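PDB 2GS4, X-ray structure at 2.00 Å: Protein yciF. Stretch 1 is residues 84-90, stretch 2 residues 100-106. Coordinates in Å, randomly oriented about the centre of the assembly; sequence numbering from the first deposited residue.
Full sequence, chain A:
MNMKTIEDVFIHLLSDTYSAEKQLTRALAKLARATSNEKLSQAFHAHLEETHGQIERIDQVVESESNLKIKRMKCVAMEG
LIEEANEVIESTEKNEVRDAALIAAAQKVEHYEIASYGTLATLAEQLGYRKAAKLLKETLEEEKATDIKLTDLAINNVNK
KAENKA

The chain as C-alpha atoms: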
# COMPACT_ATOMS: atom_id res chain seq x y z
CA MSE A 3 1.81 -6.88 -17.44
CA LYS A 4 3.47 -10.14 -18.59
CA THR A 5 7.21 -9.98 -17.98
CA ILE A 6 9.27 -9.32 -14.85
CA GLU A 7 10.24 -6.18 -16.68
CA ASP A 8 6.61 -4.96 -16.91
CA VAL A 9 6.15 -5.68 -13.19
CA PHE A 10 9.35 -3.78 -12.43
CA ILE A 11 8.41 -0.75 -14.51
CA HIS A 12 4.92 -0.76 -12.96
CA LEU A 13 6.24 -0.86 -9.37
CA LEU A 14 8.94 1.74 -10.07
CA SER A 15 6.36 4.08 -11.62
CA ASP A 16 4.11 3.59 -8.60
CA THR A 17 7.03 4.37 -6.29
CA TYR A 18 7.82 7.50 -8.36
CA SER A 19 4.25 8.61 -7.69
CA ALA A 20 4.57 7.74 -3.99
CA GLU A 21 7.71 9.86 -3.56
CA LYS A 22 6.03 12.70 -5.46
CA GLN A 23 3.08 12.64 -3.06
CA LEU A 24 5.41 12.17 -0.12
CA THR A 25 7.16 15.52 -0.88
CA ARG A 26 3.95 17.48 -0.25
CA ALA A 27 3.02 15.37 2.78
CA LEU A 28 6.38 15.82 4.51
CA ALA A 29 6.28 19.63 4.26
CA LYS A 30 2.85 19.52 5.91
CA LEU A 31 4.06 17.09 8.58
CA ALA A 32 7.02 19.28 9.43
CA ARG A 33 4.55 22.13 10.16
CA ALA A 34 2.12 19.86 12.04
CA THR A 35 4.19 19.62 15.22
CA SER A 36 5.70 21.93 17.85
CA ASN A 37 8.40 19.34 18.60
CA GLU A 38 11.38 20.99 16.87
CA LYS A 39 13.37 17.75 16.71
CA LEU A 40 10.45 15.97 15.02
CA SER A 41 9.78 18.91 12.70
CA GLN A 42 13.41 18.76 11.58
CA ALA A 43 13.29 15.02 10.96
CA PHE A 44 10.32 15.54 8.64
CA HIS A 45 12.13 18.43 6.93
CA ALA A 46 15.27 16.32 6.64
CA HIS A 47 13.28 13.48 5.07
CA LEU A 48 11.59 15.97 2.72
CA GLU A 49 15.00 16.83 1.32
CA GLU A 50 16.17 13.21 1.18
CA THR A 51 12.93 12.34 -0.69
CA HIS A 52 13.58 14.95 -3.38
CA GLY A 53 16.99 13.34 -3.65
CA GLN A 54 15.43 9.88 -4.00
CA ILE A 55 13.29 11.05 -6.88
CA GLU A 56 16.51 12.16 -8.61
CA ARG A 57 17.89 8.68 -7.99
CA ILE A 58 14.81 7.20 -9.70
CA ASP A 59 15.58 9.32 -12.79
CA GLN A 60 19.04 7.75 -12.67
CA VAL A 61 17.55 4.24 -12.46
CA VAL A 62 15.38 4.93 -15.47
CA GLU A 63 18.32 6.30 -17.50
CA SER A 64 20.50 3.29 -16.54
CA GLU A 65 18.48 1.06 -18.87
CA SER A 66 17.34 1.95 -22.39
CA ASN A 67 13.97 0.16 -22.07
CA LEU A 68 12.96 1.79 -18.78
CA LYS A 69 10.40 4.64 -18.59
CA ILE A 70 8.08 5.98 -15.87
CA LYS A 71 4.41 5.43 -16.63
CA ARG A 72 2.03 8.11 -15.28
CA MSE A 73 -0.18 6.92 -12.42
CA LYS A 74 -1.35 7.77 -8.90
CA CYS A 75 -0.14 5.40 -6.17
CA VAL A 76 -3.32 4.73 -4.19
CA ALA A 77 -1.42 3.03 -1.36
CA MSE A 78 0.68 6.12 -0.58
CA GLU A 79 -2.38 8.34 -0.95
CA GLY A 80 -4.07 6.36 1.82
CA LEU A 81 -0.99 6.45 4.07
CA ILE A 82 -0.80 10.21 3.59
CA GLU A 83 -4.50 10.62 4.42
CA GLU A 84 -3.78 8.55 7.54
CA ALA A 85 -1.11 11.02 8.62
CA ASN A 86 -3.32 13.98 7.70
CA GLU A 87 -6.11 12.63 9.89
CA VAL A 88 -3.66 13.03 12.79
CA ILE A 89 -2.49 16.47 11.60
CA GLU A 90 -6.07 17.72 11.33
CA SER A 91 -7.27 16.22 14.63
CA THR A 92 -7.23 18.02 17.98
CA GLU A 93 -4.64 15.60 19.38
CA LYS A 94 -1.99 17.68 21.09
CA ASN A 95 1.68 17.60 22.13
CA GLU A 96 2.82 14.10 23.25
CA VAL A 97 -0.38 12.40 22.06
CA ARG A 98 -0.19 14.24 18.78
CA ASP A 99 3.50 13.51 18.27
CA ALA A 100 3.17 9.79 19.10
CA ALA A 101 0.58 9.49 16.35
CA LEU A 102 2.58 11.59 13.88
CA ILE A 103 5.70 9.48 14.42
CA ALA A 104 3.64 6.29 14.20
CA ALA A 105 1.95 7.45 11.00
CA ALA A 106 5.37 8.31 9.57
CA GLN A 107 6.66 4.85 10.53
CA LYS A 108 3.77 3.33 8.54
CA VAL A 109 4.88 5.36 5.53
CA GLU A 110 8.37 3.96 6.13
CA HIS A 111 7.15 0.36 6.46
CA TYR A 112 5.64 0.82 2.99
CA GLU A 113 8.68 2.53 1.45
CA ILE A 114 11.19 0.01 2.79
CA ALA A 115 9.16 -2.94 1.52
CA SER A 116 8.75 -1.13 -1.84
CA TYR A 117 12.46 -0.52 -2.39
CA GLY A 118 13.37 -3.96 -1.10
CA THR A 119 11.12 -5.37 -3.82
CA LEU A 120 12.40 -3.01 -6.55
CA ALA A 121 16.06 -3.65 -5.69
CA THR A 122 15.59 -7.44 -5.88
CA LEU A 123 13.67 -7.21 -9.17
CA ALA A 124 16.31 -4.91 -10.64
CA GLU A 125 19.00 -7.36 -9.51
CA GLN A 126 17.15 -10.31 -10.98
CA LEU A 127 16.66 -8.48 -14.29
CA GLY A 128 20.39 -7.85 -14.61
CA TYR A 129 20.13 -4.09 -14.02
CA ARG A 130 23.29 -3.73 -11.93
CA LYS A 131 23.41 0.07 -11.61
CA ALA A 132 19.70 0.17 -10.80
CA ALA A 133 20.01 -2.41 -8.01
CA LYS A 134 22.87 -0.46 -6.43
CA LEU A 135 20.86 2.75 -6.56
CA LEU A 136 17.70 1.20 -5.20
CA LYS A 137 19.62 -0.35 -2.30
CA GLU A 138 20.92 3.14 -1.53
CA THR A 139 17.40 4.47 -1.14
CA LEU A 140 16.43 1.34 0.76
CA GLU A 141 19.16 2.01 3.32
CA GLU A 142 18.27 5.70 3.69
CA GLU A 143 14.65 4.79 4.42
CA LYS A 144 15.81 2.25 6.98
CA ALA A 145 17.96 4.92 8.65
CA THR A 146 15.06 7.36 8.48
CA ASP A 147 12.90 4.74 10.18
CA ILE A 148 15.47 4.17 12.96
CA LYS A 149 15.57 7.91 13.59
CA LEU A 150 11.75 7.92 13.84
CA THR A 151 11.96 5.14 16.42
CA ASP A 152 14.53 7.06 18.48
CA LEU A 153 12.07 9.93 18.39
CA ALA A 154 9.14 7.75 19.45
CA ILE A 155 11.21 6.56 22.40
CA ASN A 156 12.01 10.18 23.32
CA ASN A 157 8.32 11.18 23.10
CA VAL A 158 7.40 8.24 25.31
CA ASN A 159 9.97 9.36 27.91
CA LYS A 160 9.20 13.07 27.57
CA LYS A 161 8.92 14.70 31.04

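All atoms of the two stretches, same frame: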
# COMPACT_ATOMS: atom_id res chain seq x y z
N GLU A 84 -3.87 9.06 6.18
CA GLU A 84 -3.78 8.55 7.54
C GLU A 84 -3.03 9.57 8.40
O GLU A 84 -3.49 9.94 9.48
CB GLU A 84 -3.06 7.19 7.56
CG GLU A 84 -2.78 6.63 8.95
CD GLU A 84 -2.56 5.12 8.96
OE1 GLU A 84 -2.17 4.57 7.91
OE2 GLU A 84 -2.78 4.48 10.01
N ALA A 85 -1.90 10.04 7.90
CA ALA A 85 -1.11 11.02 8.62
C ALA A 85 -1.88 12.33 8.75
O ALA A 85 -1.87 12.96 9.81
CB ALA A 85 0.21 11.26 7.89
N ASN A 86 -2.56 12.73 7.68
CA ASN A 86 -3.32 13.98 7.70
C ASN A 86 -4.45 13.93 8.72
O ASN A 86 -4.78 14.95 9.33
CB ASN A 86 -3.88 14.28 6.30
CG ASN A 86 -4.26 15.74 6.13
OD1 ASN A 86 -3.54 16.65 6.55
ND2 ASN A 86 -5.41 15.98 5.50
N GLU A 87 -5.04 12.75 8.92
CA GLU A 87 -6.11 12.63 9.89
C GLU A 87 -5.57 12.98 11.28
O GLU A 87 -6.30 13.46 12.14
CB GLU A 87 -6.70 11.22 9.89
CG GLU A 87 -8.09 11.15 9.29
CD GLU A 87 -8.78 9.85 9.62
OE1 GLU A 87 -9.15 9.66 10.80
OE2 GLU A 87 -8.96 9.03 8.71
N VAL A 88 -4.29 12.71 11.51
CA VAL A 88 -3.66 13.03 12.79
C VAL A 88 -3.40 14.53 12.82
O VAL A 88 -3.73 15.21 13.80
CB VAL A 88 -2.32 12.28 13.00
CG1 VAL A 88 -1.64 12.75 14.27
CG2 VAL A 88 -2.57 10.76 13.09
N ILE A 89 -2.81 15.04 11.74
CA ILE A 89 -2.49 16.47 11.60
C ILE A 89 -3.72 17.35 11.84
O ILE A 89 -3.66 18.35 12.57
CB ILE A 89 -1.99 16.81 10.14
CG1 ILE A 89 -0.61 16.19 9.89
CG2 ILE A 89 -1.96 18.32 9.93
CD1 ILE A 89 -0.17 16.21 8.42
N GLU A 90 -4.83 16.97 11.23
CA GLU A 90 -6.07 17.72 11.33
C GLU A 90 -6.95 17.44 12.55
O GLU A 90 -8.04 18.01 12.67
CB GLU A 90 -6.88 17.50 10.05
CG GLU A 90 -6.11 17.80 8.77
CD GLU A 90 -6.01 19.29 8.49
OE1 GLU A 90 -7.06 19.95 8.31
OE2 GLU A 90 -4.87 19.81 8.46
N ALA A 100 3.07 11.25 19.11
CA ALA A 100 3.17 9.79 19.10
C ALA A 100 2.49 9.28 17.84
O ALA A 100 2.99 8.38 17.16
CB ALA A 100 2.49 9.20 20.34
N ALA A 101 1.34 9.87 17.53
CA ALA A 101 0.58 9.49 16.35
C ALA A 101 1.30 9.92 15.07
O ALA A 101 1.33 9.17 14.10
CB ALA A 101 -0.80 10.12 16.41
N LEU A 102 1.88 11.11 15.07
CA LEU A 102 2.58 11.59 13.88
C LEU A 102 3.78 10.70 13.56
O LEU A 102 3.99 10.31 12.41
CB LEU A 102 3.02 13.05 14.06
CG LEU A 102 1.84 14.03 14.06
CD1 LEU A 102 2.31 15.44 14.39
CD2 LEU A 102 1.16 14.01 12.70
N ILE A 103 4.54 10.35 14.58
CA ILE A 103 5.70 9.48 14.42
C ILE A 103 5.24 8.11 13.95
O ILE A 103 5.80 7.54 13.01
CB ILE A 103 6.46 9.37 15.75
CG1 ILE A 103 6.98 10.77 16.13
CG2 ILE A 103 7.59 8.36 15.64
CD1 ILE A 103 7.83 10.82 17.37
N ALA A 104 4.19 7.59 14.57
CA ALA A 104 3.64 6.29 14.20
C ALA A 104 3.13 6.29 12.76
O ALA A 104 3.35 5.33 12.02
CB ALA A 104 2.52 5.89 15.17
N ALA A 105 2.46 7.36 12.36
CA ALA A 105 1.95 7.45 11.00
C ALA A 105 3.14 7.47 10.05
O ALA A 105 3.12 6.81 9.01
CB ALA A 105 1.11 8.71 10.83
N ALA A 106 4.18 8.22 10.40
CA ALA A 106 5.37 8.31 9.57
C ALA A 106 6.09 6.97 9.47
O ALA A 106 6.70 6.66 8.44
CB ALA A 106 6.32 9.38 10.12

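Two helical segments of one chain run almost antiparallel here, their N-to-C directions 171° apart and their axes 9.2 Å apart at closest approach. No hydrogen bond crosses between them. Within each stretch backbone hydrogen bonds run along the helix, as in Ile 89 N to Ala 85 O at 3.0 Å and Ala 105 N to Ala 101 O at 2.8 Å; the side-chain contacts between the stretches are apolar, and 251 Å² is buried over both sides.

Glu 84 opens the stretch with its CA-to-CB bond toward the partner, yet the nearest approach of its side chain is Glu 84 CG to Ala 105 CB at 4.8 Å, and the carboxylate finds no partner there. Ala 85 is where the backbones come closest: its CA lies 5.3 Å from the CA of Ala 105. At that spacing two methyl side chains meet, with Ala 85 CB 4.0 Å from Ala 105 CB, while Ala 85 CA sits 3.9 Å from that same Ala 105 CB.

The CA-to-CB bond of Asn 86 points away and Glu 87 is out of reach, so the polar residues of this turn stay off the seam. One turn on from Glu 84, Val 88 carries the largest covered area of either stretch. Its chi1 is t, and its CG1 serves two neighbours at once, 3.5 Å from Ala 101 CB and 3.4 Å from Leu 102 CD2. Ala 101 offers only its CB to the branched valine, and Leu 102, whose CA-to-CB bond points sideways, brings its end closer to complete the contact.

Ile 89 approaches from the flank, its CG1 4.0 Å from Leu 102 CD2, so that one leucine methyl meets both Val 88 and Ile 89. Glu 90, past the helix, takes no part. The pattern to read is alanine against alanine where the CA atoms are closest, and farther along Val 88 against Ala 101 and Leu 102, with Ile 89 against Leu 102.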